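Local coordinates for nucleotidyl transferase AbiEii/AbiGii toxin family protein (Mycobacterium tuberculosis, PDB 6Y56) that probably acts as a nucleotidyltransferase toxin of a toxin-antitoxin system, checking mycobacterial growth, perhaps by modifying tRNA as a related toxin does, at residues 224-229 with 261-266; 22-27 with 108-113; 238-241 with 246-249; 37-40 with 45-48; 131-136 with 204-209. One frame throughout, in Å; residues are numbered along the deposited sequence.

Interaction 1: residues 224-229 with 261-266; sequences EDVLAA and AFLTDL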
# COMPACT_ATOMS: atom_id res chain seq x y z
N GLU A 224 17.36 -13.84 6.77
CA GLU A 224 18.20 -13.38 5.67
C GLU A 224 17.40 -13.06 4.42
O GLU A 224 17.89 -12.33 3.56
CB GLU A 224 19.26 -14.42 5.33
CG GLU A 224 20.31 -14.62 6.40
CD GLU A 224 19.85 -15.56 7.51
OE1 GLU A 224 18.76 -16.17 7.38
OE2 GLU A 224 20.59 -15.67 8.52
N ASP A 225 16.18 -13.61 4.29
CA ASP A 225 15.33 -13.24 3.16
C ASP A 225 15.15 -11.73 3.08
O ASP A 225 14.98 -11.18 1.98
CB ASP A 225 13.94 -13.88 3.30
CG ASP A 225 13.97 -15.40 3.32
OD1 ASP A 225 15.00 -16.02 3.00
OD2 ASP A 225 12.93 -16.00 3.68
N VAL A 226 15.17 -11.04 4.21
CA VAL A 226 15.05 -9.59 4.26
C VAL A 226 16.39 -8.92 4.54
O VAL A 226 16.68 -7.86 3.98
CB VAL A 226 14.00 -9.17 5.32
CG1 VAL A 226 14.05 -7.68 5.59
CG2 VAL A 226 12.61 -9.59 4.87
N LEU A 227 17.22 -9.53 5.40
CA LEU A 227 18.39 -8.85 5.94
C LEU A 227 19.68 -9.12 5.19
O LEU A 227 20.69 -8.49 5.52
CB LEU A 227 18.57 -9.19 7.42
CG LEU A 227 17.47 -8.68 8.34
CD1 LEU A 227 17.86 -8.92 9.79
CD2 LEU A 227 17.19 -7.21 8.09
N ALA A 228 19.70 -10.03 4.23
CA ALA A 228 20.90 -10.18 3.42
C ALA A 228 21.12 -8.92 2.60
O ALA A 228 20.17 -8.25 2.18
CB ALA A 228 20.79 -11.39 2.50
N ALA A 229 22.38 -8.58 2.38
CA ALA A 229 22.70 -7.41 1.59
C ALA A 229 22.16 -7.59 0.18
O ALA A 229 22.37 -8.63 -0.45
CB ALA A 229 24.21 -7.19 1.55
N ALA A 261 17.31 -4.81 11.64
CA ALA A 261 18.08 -5.86 12.31
C ALA A 261 17.27 -6.55 13.41
O ALA A 261 17.49 -7.74 13.66
CB ALA A 261 19.36 -5.25 12.90
N PHE A 262 16.35 -5.84 14.06
CA PHE A 262 15.55 -6.43 15.13
C PHE A 262 14.73 -7.63 14.68
O PHE A 262 14.30 -8.42 15.52
CB PHE A 262 14.63 -5.37 15.78
CG PHE A 262 13.50 -4.90 14.89
CD1 PHE A 262 12.28 -5.56 14.86
CD2 PHE A 262 13.67 -3.79 14.09
CE1 PHE A 262 11.26 -5.12 14.03
CE2 PHE A 262 12.66 -3.34 13.27
CZ PHE A 262 11.44 -4.01 13.23
N LEU A 263 14.50 -7.78 13.37
CA LEU A 263 13.77 -8.95 12.90
C LEU A 263 14.51 -10.24 13.18
O LEU A 263 13.90 -11.31 13.18
CB LEU A 263 13.49 -8.84 11.40
CG LEU A 263 12.58 -7.69 10.98
CD1 LEU A 263 12.57 -7.62 9.47
CD2 LEU A 263 11.17 -7.86 11.53
N THR A 264 15.82 -10.17 13.44
CA THR A 264 16.58 -11.36 13.76
C THR A 264 16.21 -11.94 15.11
O THR A 264 16.40 -13.14 15.34
CB THR A 264 18.08 -11.06 13.69
OG1 THR A 264 18.80 -12.28 13.48
CG2 THR A 264 18.56 -10.40 14.96
N ASP A 265 15.66 -11.12 16.01
CA ASP A 265 15.38 -11.56 17.37
C ASP A 265 14.04 -12.28 17.48
O ASP A 265 13.23 -11.99 18.37
CB ASP A 265 15.48 -10.38 18.34
CG ASP A 265 16.86 -9.74 18.34
OD1 ASP A 265 17.85 -10.48 18.16
OD2 ASP A 265 16.95 -8.51 18.51
N LEU A 266 13.80 -13.23 16.58
CA LEU A 266 12.61 -14.05 16.63
C LEU A 266 12.58 -14.84 17.94
O LEU A 266 13.59 -15.41 18.35
CB LEU A 266 12.61 -15.04 15.47
CG LEU A 266 12.64 -14.45 14.06
CD1 LEU A 266 12.76 -15.56 13.05
CD2 LEU A 266 11.38 -13.63 13.79
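Leu-227 and Val-226, in the short helix 224-227, meet Ala-261, Leu-263 and Thr-264 in a stretch of 3-10 turn. The first kind of contact is side chain against backbone. Leu-227 CD1 reaches 4.0 Å from Ala-261 CA and 4.1 Å from Ala-261 O, and lies 4.4 Å from Thr-264 N. Since Thr-264 N donates to Ala-261 O (3.0 Å), this single methyl lies alongside a hydrogen bond that closes the turn. With CG anti to the carbonyl carbon (chi1 -66°) and the chain then extended, the leucine holds CD1 well out from its helix. The second kind joins two apolar side chains: Val-226 CG1 touches Leu-263 CD1 at 4.2 Å, the two crossing at about a right angle. Both residues also rest on Trp-203 of helix 196-212, so this pair forms the inner part of the contact, while Ala-261 and Thr-264 lie at the surface. Beside it, Asp-225 forms a salt bridge with Arg-175. No hydrogen bond passes between residues 224-229 and 261-266; what joins them is non-directional van der Waals and hydrophobic packing of a few methyl groups.

Interaction 2: residues 22-27 with 108-113; sequences ALLDVA and WQLRVR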
# COMPACT_ATOMS: atom_id res chain seq x y z
N ALA A 22 1.43 12.81 -10.99
CA ALA A 22 0.74 13.83 -10.21
C ALA A 22 -0.73 13.91 -10.58
O ALA A 22 -1.58 14.09 -9.70
CB ALA A 22 1.43 15.19 -10.39
N LEU A 23 -1.05 13.79 -11.87
CA LEU A 23 -2.45 13.79 -12.28
C LEU A 23 -3.18 12.58 -11.72
O LEU A 23 -4.33 12.69 -11.28
CB LEU A 23 -2.54 13.83 -13.81
CG LEU A 23 -3.94 13.95 -14.41
CD1 LEU A 23 -4.69 15.12 -13.82
CD2 LEU A 23 -3.87 14.08 -15.93
N LEU A 24 -2.52 11.42 -11.71
CA LEU A 24 -3.12 10.23 -11.11
C LEU A 24 -3.30 10.40 -9.61
O LEU A 24 -4.33 10.00 -9.06
CB LEU A 24 -2.23 9.02 -11.39
CG LEU A 24 -2.71 7.73 -10.71
CD1 LEU A 24 -4.09 7.28 -11.19
CD2 LEU A 24 -1.67 6.65 -10.96
N ASP A 25 -2.32 11.01 -8.94
CA ASP A 25 -2.44 11.28 -7.51
C ASP A 25 -3.71 12.09 -7.22
O ASP A 25 -4.48 11.77 -6.30
CB ASP A 25 -1.19 12.03 -7.03
CG ASP A 25 -1.18 12.28 -5.53
OD1 ASP A 25 -1.07 11.30 -4.77
OD2 ASP A 25 -1.27 13.46 -5.10
N VAL A 26 -3.95 13.13 -8.02
CA VAL A 26 -5.14 13.94 -7.85
C VAL A 26 -6.39 13.12 -8.14
O VAL A 26 -7.39 13.19 -7.41
CB VAL A 26 -5.07 15.19 -8.76
CG1 VAL A 26 -6.38 15.94 -8.76
CG2 VAL A 26 -3.94 16.10 -8.32
N ALA A 27 -6.36 12.32 -9.22
CA ALA A 27 -7.52 11.49 -9.57
C ALA A 27 -7.85 10.52 -8.45
O ALA A 27 -9.03 10.31 -8.13
CB ALA A 27 -7.24 10.75 -10.88
N TRP A 108 -7.60 -5.09 -10.57
CA TRP A 108 -8.17 -4.27 -11.62
C TRP A 108 -7.13 -3.28 -12.12
O TRP A 108 -6.33 -2.77 -11.34
CB TRP A 108 -9.40 -3.50 -11.12
CG TRP A 108 -10.45 -4.41 -10.60
CD1 TRP A 108 -10.45 -5.06 -9.39
CD2 TRP A 108 -11.64 -4.84 -11.28
NE1 TRP A 108 -11.57 -5.85 -9.28
CE2 TRP A 108 -12.31 -5.73 -10.42
CE3 TRP A 108 -12.20 -4.54 -12.52
CZ2 TRP A 108 -13.52 -6.32 -10.78
CZ3 TRP A 108 -13.39 -5.13 -12.87
CH2 TRP A 108 -14.04 -6.01 -12.00
N GLN A 109 -7.14 -3.02 -13.42
CA GLN A 109 -6.41 -1.90 -13.96
C GLN A 109 -7.31 -0.67 -13.91
O GLN A 109 -8.47 -0.74 -14.35
CB GLN A 109 -5.99 -2.17 -15.40
CG GLN A 109 -5.29 -0.97 -16.02
CD GLN A 109 -4.52 -1.29 -17.28
OE1 GLN A 109 -4.69 -2.36 -17.89
NE2 GLN A 109 -3.66 -0.36 -17.68
N LEU A 110 -6.79 0.43 -13.38
CA LEU A 110 -7.54 1.67 -13.28
C LEU A 110 -7.13 2.61 -14.40
O LEU A 110 -5.94 2.83 -14.64
CB LEU A 110 -7.25 2.34 -11.93
CG LEU A 110 -7.92 3.70 -11.70
CD1 LEU A 110 -9.41 3.53 -11.54
CD2 LEU A 110 -7.32 4.33 -10.46
N ARG A 111 -8.12 3.19 -15.07
CA ARG A 111 -7.87 4.22 -16.06
C ARG A 111 -8.62 5.47 -15.64
O ARG A 111 -9.73 5.38 -15.12
CB ARG A 111 -8.28 3.77 -17.46
CG ARG A 111 -7.32 2.73 -18.03
CD ARG A 111 -7.61 2.42 -19.49
NE ARG A 111 -6.61 1.53 -20.08
CZ ARG A 111 -6.66 0.20 -20.05
NH1 ARG A 111 -7.67 -0.41 -19.44
NH2 ARG A 111 -5.70 -0.52 -20.62
N VAL A 112 -7.99 6.62 -15.80
CA VAL A 112 -8.59 7.88 -15.41
C VAL A 112 -8.43 8.85 -16.57
O VAL A 112 -7.43 8.81 -17.29
CB VAL A 112 -8.02 8.45 -14.09
CG1 VAL A 112 -7.87 7.36 -13.03
CG2 VAL A 112 -6.69 9.11 -14.29
N ARG A 113 -9.43 9.69 -16.78
CA ARG A 113 -9.36 10.69 -17.84
C ARG A 113 -10.00 11.98 -17.35
O ARG A 113 -11.12 11.96 -16.85
CB ARG A 113 -10.07 10.21 -19.11
CG ARG A 113 -9.89 11.13 -20.30
CD ARG A 113 -10.79 10.70 -21.45
NE ARG A 113 -12.14 10.42 -20.97
CZ ARG A 113 -13.05 11.35 -20.71
NH1 ARG A 113 -12.76 12.63 -20.87
NH2 ARG A 113 -14.25 10.99 -20.27
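Ala-27 CB meets Val-112 almost head-on, 3.8 Å from CG2, 4.0 Å from CB and 4.1 Å from CG1, so the lone methyl of the helix is set against the whole branched end of the valine. Helix 22-27 runs nearly perpendicular to strand 108-113, at 97°, with the two axes 9.4 Å apart at their closest. Because alanine projects so little, the bulkier Val-112 can come up close to the helix at this point. Its CG2 lies between its own backbone N and carbonyl carbon (chi1 -44°), while CG1 swings round toward Leu-24. One turn back along the helix, Leu-24 is the bump: its CD1 reaches into the dip between two neighbours on the same strand face, 4.2 Å from Val-112 CG1 and 4.4 Å from Leu-110 CD2. The leucine does not leave its helix aimed straight at the strand; its terminal methyl closes the distance. Arg-111 and Arg-113 start out from the other face, where Arg-113 pairs with Glu-95. Phe-94 and Phe-96 of strand 94-100 continue the apolar layer beside Ala-27 and Val-112. This is alpha/beta layer packing, a helix laid across one face of a mixed sheet, and is consistent with the alpha/beta core of the nucleotidyltransferase superfamily to which the AbiEii family belongs.

Interaction 3: residues 238-241 with 246-249; sequences DSIG and PVAM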
# COMPACT_ATOMS: atom_id res chain seq x y z
N ASP A 238 10.42 -0.48 -11.35
CA ASP A 238 9.01 -0.11 -11.52
C ASP A 238 8.81 1.41 -11.49
O ASP A 238 7.99 1.93 -10.73
CB ASP A 238 8.11 -0.84 -10.53
CG ASP A 238 6.64 -0.76 -10.92
OD1 ASP A 238 6.34 -0.56 -12.12
OD2 ASP A 238 5.79 -0.92 -10.01
N SER A 239 9.58 2.11 -12.31
CA SER A 239 9.39 3.55 -12.52
C SER A 239 9.52 4.36 -11.22
O SER A 239 8.89 5.41 -11.08
CB SER A 239 8.07 3.86 -13.22
OG SER A 239 8.01 3.23 -14.49
N ILE A 240 10.34 3.89 -10.27
CA ILE A 240 10.51 4.63 -9.03
C ILE A 240 10.98 6.06 -9.30
O ILE A 240 10.59 6.99 -8.59
CB ILE A 240 11.41 3.86 -8.03
CG1 ILE A 240 11.54 4.61 -6.70
CG2 ILE A 240 12.78 3.59 -8.64
CD1 ILE A 240 10.26 4.62 -5.88
N GLY A 241 11.81 6.25 -10.33
CA GLY A 241 12.31 7.58 -10.66
C GLY A 241 11.24 8.53 -11.15
O GLY A 241 11.43 9.75 -11.05
N PRO A 246 15.31 12.37 -5.16
CA PRO A 246 16.19 11.52 -5.95
C PRO A 246 15.94 10.05 -5.67
O PRO A 246 15.31 9.70 -4.66
CB PRO A 246 17.58 11.89 -5.42
CG PRO A 246 17.34 12.19 -3.99
CD PRO A 246 15.97 12.83 -3.92
N VAL A 247 16.40 9.19 -6.57
CA VAL A 247 16.42 7.76 -6.33
C VAL A 247 17.78 7.43 -5.73
O VAL A 247 18.82 7.72 -6.33
CB VAL A 247 16.18 6.97 -7.62
CG1 VAL A 247 16.21 5.48 -7.34
CG2 VAL A 247 14.84 7.37 -8.22
N ALA A 248 17.78 6.87 -4.52
CA ALA A 248 19.00 6.60 -3.77
C ALA A 248 18.96 5.14 -3.30
O ALA A 248 18.88 4.86 -2.10
CB ALA A 248 19.15 7.57 -2.60
N MET A 249 19.01 4.22 -4.26
CA MET A 249 18.78 2.81 -3.96
C MET A 249 19.75 2.29 -2.90
O MET A 249 19.35 1.57 -1.98
CB MET A 249 18.88 1.99 -5.24
CG MET A 249 17.84 2.37 -6.27
SD MET A 249 16.24 1.80 -5.73
CE MET A 249 16.41 0.06 -6.08
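Val-247 sets its two methyls against two successive residues, Ile-240 and Gly-241. Its CG1 lies anti to the backbone N (chi1 -180°) and CG2 anti to the carbonyl carbon, which spreads the fork across the start of helix 240-243. CG2 lands on bare backbone, 3.5 Å from Gly-241 CA and 3.9 Å from Gly-241 N. The other branch, Val-247 CG1, meets Ile-240 CG2 at 4.1 Å, the two side chains lying at a slant to each other. In Ile-240 it is CG1 that stands anti to the backbone N (chi1 -178°). This leaves CG2 between N and the carbonyl carbon, turned to the valine. Met-249 bends the same way at all three of its torsions and curls back toward Ile-240, though it remains outside direct contact. Ahead of Ile-240, Asp-238 and Ser-239 both have left-handed backbone conformations, and a cis peptide bond precedes Pro-246. Together the residues bracket the tight connection from helix 240-243 to helix 249-259. Ile-240 and Met-249 both pack on helix 180-189, sharing Ala-180, and Arg-15 hydrogen-bonds the Gly-241 carbonyl.

Interaction 4: residues 37-40 with 45-48; sequences QTVQ and RLVF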
# COMPACT_ATOMS: atom_id res chain seq x y z
N GLN A 37 -18.28 8.85 0.02
CA GLN A 37 -19.65 9.34 0.01
C GLN A 37 -20.67 8.24 -0.19
O GLN A 37 -21.86 8.48 0.06
CB GLN A 37 -19.83 10.40 -1.08
CG GLN A 37 -19.13 11.73 -0.79
CD GLN A 37 -19.88 12.57 0.24
OE1 GLN A 37 -19.44 12.71 1.39
NE2 GLN A 37 -21.00 13.15 -0.17
N THR A 38 -20.26 7.05 -0.61
CA THR A 38 -21.19 6.03 -1.09
C THR A 38 -21.06 4.69 -0.38
O THR A 38 -22.08 4.02 -0.16
CB THR A 38 -20.97 5.81 -2.60
OG1 THR A 38 -20.88 7.07 -3.29
CG2 THR A 38 -22.10 4.99 -3.19
N VAL A 39 -19.85 4.28 -0.02
CA VAL A 39 -19.59 2.94 0.50
C VAL A 39 -19.20 3.03 1.97
O VAL A 39 -18.46 3.94 2.36
CB VAL A 39 -18.47 2.26 -0.32
CG1 VAL A 39 -18.10 0.91 0.27
CG2 VAL A 39 -18.90 2.10 -1.76
N GLN A 40 -19.66 2.07 2.77
CA GLN A 40 -19.29 2.03 4.18
C GLN A 40 -17.89 1.44 4.32
O GLN A 40 -17.65 0.30 3.92
CB GLN A 40 -20.30 1.20 4.97
CG GLN A 40 -20.01 1.12 6.46
CD GLN A 40 -20.08 2.47 7.15
OE1 GLN A 40 -21.15 3.09 7.21
NE2 GLN A 40 -18.95 2.94 7.66
N ARG A 45 -14.57 -4.78 6.86
CA ARG A 45 -15.43 -4.47 5.72
C ARG A 45 -14.62 -3.87 4.58
O ARG A 45 -14.54 -4.45 3.49
CB ARG A 45 -16.57 -3.53 6.12
CG ARG A 45 -17.57 -3.39 5.00
CD ARG A 45 -18.77 -2.52 5.33
NE ARG A 45 -19.89 -2.81 4.43
CZ ARG A 45 -19.98 -2.41 3.16
NH1 ARG A 45 -19.02 -1.69 2.59
NH2 ARG A 45 -21.04 -2.75 2.44
N LEU A 46 -14.01 -2.71 4.80
CA LEU A 46 -13.22 -2.05 3.76
C LEU A 46 -12.24 -1.11 4.45
O LEU A 46 -12.66 -0.14 5.09
CB LEU A 46 -14.15 -1.28 2.82
CG LEU A 46 -13.48 -0.66 1.60
CD1 LEU A 46 -12.92 -1.72 0.65
CD2 LEU A 46 -14.46 0.26 0.89
N VAL A 47 -10.95 -1.41 4.34
CA VAL A 47 -9.90 -0.61 4.96
C VAL A 47 -8.89 -0.24 3.89
O VAL A 47 -8.46 -1.11 3.12
CB VAL A 47 -9.23 -1.36 6.13
CG1 VAL A 47 -8.10 -0.53 6.71
CG2 VAL A 47 -10.25 -1.64 7.22
N PHE A 48 -8.50 1.03 3.83
CA PHE A 48 -7.50 1.52 2.88
C PHE A 48 -6.11 1.15 3.40
O PHE A 48 -5.80 1.37 4.57
CB PHE A 48 -7.69 3.04 2.83
CG PHE A 48 -6.87 3.77 1.79
CD1 PHE A 48 -6.47 3.17 0.60
CD2 PHE A 48 -6.54 5.10 2.01
CE1 PHE A 48 -5.72 3.88 -0.34
CE2 PHE A 48 -5.82 5.82 1.08
CZ PHE A 48 -5.41 5.21 -0.10
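The turn from helix 19-38 into the edge strand 47-49 is closed here by Val-39 and Gln-40 meeting Arg-45 and Leu-46, which together face Gly-42 in a classic beta bulge. Its one hydrogen bond runs from Arg-45 NH1 to Gln-40 O, at 2.8 Å. The oxygen accepts on a lone pair in the carbonyl plane, but the bond is bent (132° at the hydrogen) and the oxygen stands 31° out of the guanidinium plane. An extended side chain carries Arg-45 this far, and its CD passes the same oxygen at 3.3 Å. Gln-40 CB covers one guanidinium face near the rim, 4.0 Å from Arg-45 NH1, and the glutamine side chain crosses the arginine at about a right angle. Val-39 CG1 serves both partners: it lies at the guanidinium edge, 3.6 Å from Arg-45 NH1, and touches Leu-46 CD2 at 3.7 Å. Leu-46 continues inward onto Phe-71, and Val-39 onto Leu-85. Arg-45 NH2 forms a salt bridge with Glu-81 of helix 76-86. The arginine therefore spends one terminal nitrogen on a backbone carbonyl and the other on a carboxylate. Its charge is probably balanced at the surface, and the edge of its guanidinium group lies against Val-39, one half of the apolar pair with Leu-46.

Interaction 5: residues 131-136 with 204-209; sequences RPLALP and VLKVWG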
# COMPACT_ATOMS: atom_id res chain seq x y z
N ARG A 131 -7.69 -11.59 2.93
CA ARG A 131 -7.37 -11.98 4.30
C ARG A 131 -7.66 -10.82 5.23
O ARG A 131 -7.23 -9.70 4.96
CB ARG A 131 -5.89 -12.38 4.40
CG ARG A 131 -5.56 -13.14 5.69
CD ARG A 131 -4.08 -13.44 5.83
NE ARG A 131 -3.48 -13.83 4.56
CZ ARG A 131 -2.18 -13.78 4.29
NH1 ARG A 131 -1.30 -13.37 5.21
NH2 ARG A 131 -1.75 -14.14 3.09
N PRO A 132 -8.37 -11.04 6.33
CA PRO A 132 -8.65 -9.94 7.25
C PRO A 132 -7.37 -9.34 7.83
O PRO A 132 -6.39 -10.04 8.08
CB PRO A 132 -9.49 -10.60 8.35
CG PRO A 132 -10.09 -11.82 7.69
CD PRO A 132 -9.05 -12.29 6.72
N LEU A 133 -7.40 -8.03 8.04
CA LEU A 133 -6.32 -7.37 8.76
C LEU A 133 -6.30 -7.84 10.21
O LEU A 133 -7.32 -8.23 10.79
CB LEU A 133 -6.50 -5.85 8.74
CG LEU A 133 -6.28 -5.24 7.35
CD1 LEU A 133 -6.57 -3.76 7.37
CD2 LEU A 133 -4.86 -5.50 6.84
N ALA A 134 -5.11 -7.80 10.80
CA ALA A 134 -4.93 -8.28 12.16
C ALA A 134 -5.27 -7.23 13.20
O ALA A 134 -5.74 -7.58 14.29
CB ALA A 134 -3.49 -8.75 12.36
N LEU A 135 -5.05 -5.95 12.90
CA LEU A 135 -5.18 -4.87 13.87
C LEU A 135 -6.31 -3.93 13.49
O LEU A 135 -6.62 -3.78 12.30
CB LEU A 135 -3.88 -4.06 13.94
CG LEU A 135 -2.63 -4.82 14.35
CD1 LEU A 135 -1.45 -3.87 14.42
CD2 LEU A 135 -2.84 -5.51 15.70
N PRO A 136 -6.93 -3.26 14.46
CA PRO A 136 -7.97 -2.28 14.13
C PRO A 136 -7.39 -1.17 13.27
O PRO A 136 -6.24 -0.76 13.43
CB PRO A 136 -8.40 -1.75 15.50
CG PRO A 136 -8.02 -2.83 16.46
CD PRO A 136 -6.77 -3.44 15.91
N VAL A 204 5.97 -12.30 10.80
CA VAL A 204 5.98 -13.76 10.75
C VAL A 204 4.60 -14.31 10.44
O VAL A 204 4.45 -15.23 9.64
CB VAL A 204 6.54 -14.34 12.06
CG1 VAL A 204 6.41 -15.87 12.09
CG2 VAL A 204 7.98 -13.92 12.24
N LEU A 205 3.56 -13.75 11.07
CA LEU A 205 2.20 -14.24 10.86
C LEU A 205 1.72 -13.94 9.45
O LEU A 205 1.01 -14.76 8.85
CB LEU A 205 1.25 -13.64 11.89
CG LEU A 205 1.57 -13.97 13.35
CD1 LEU A 205 0.68 -13.21 14.32
CD2 LEU A 205 1.48 -15.47 13.63
N LYS A 206 2.12 -12.80 8.88
CA LYS A 206 1.72 -12.48 7.51
C LYS A 206 2.39 -13.43 6.53
O LYS A 206 1.74 -13.93 5.61
CB LYS A 206 2.10 -11.04 7.16
CG LYS A 206 1.29 -9.98 7.89
CD LYS A 206 -0.07 -9.72 7.27
CE LYS A 206 -0.80 -8.63 8.05
NZ LYS A 206 -2.08 -8.27 7.38
N VAL A 207 3.70 -13.68 6.71
CA VAL A 207 4.40 -14.59 5.82
C VAL A 207 3.82 -16.00 5.92
O VAL A 207 3.66 -16.70 4.91
CB VAL A 207 5.91 -14.58 6.10
CG1 VAL A 207 6.59 -15.67 5.27
CG2 VAL A 207 6.51 -13.21 5.76
N TRP A 208 3.47 -16.43 7.14
CA TRP A 208 2.86 -17.75 7.28
C TRP A 208 1.63 -17.87 6.39
O TRP A 208 1.47 -18.84 5.65
CB TRP A 208 2.49 -18.00 8.75
CG TRP A 208 2.07 -19.43 9.04
CD1 TRP A 208 2.85 -20.41 9.58
CD2 TRP A 208 0.78 -20.03 8.82
NE1 TRP A 208 2.13 -21.58 9.70
CE2 TRP A 208 0.86 -21.37 9.24
CE3 TRP A 208 -0.43 -19.55 8.30
CZ2 TRP A 208 -0.23 -22.24 9.16
CZ3 TRP A 208 -1.51 -20.42 8.22
CH2 TRP A 208 -1.39 -21.75 8.65
N GLY A 209 0.74 -16.88 6.44
CA GLY A 209 -0.44 -16.93 5.59
C GLY A 209 -0.10 -16.82 4.11
O GLY A 209 -0.71 -17.51 3.28
O HOH W 1 -1.69 -14.25 8.05
O HOH W 2 -3.73 -10.00 6.59
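The irregular chain 131-136 passes helix 204-209 with Arg-131 and Gly-209 as its closest CA pair, 8.6 Å apart, so side chains have to span the gap. Arg-131 does most of this. It is extended at first and then bends at its third torsion (-40°), which brings the guanidinium onto the helix. Its NH1 donates to Lys-206 O at 3.1 Å, taking a lone pair in the carbonyl plane, with the oxygen only 18° out of the guanidinium plane. The flat group lies with one face over the Gly-209 backbone, Arg-131 NH2 being 3.3 Å from Gly-209 C; with no side chain there, the approach is this close. NH2 also forms salt bridges with Asp-210 and Asp-214. In return Lys-206, bent at its second torsion, reaches toward the loop, its NZ 4.0 Å from Leu-133 CD2 and held by Glu-165 and Glu-169. The like charges of Arg-131 NH1 and Lys-206 NZ are 5.6 Å apart, a closeness the four carboxylates probably offset. One water donates to Pro-132 O, its very short approach to Lys-206 NZ being doubtful; another donates to Leu-205 O and makes a weak bond with Arg-131 NH1. The whole is a loop-to-helix junction, tying the chain that leaves sheet strand 125-129 to helix 196-212 through an arginine that binds a helix carbonyl and nearby aspartates.

Interactions 2 and 4 both use helix 19-38 and reach the same mixed sheet, their centres 19 Å apart; residues 37-48 lie between the two segments of interaction 2. Interaction 5 follows along the chain and touches interaction 4, where Leu-133 CD1 packs on Val-47 CG1 at 3.6 Å. At its helix it also touches interaction 1, through Val-204 CG2 and Leu-266 CD2 at 3.7 Å. It therefore links the sheet-based part to the helices that follow. Interaction 3 falls between the two segments of interaction 1, yet their centres are 23 Å apart. Interactions 1 and 2 lie on opposite sides of the chain's centre, about 36 Å between centres.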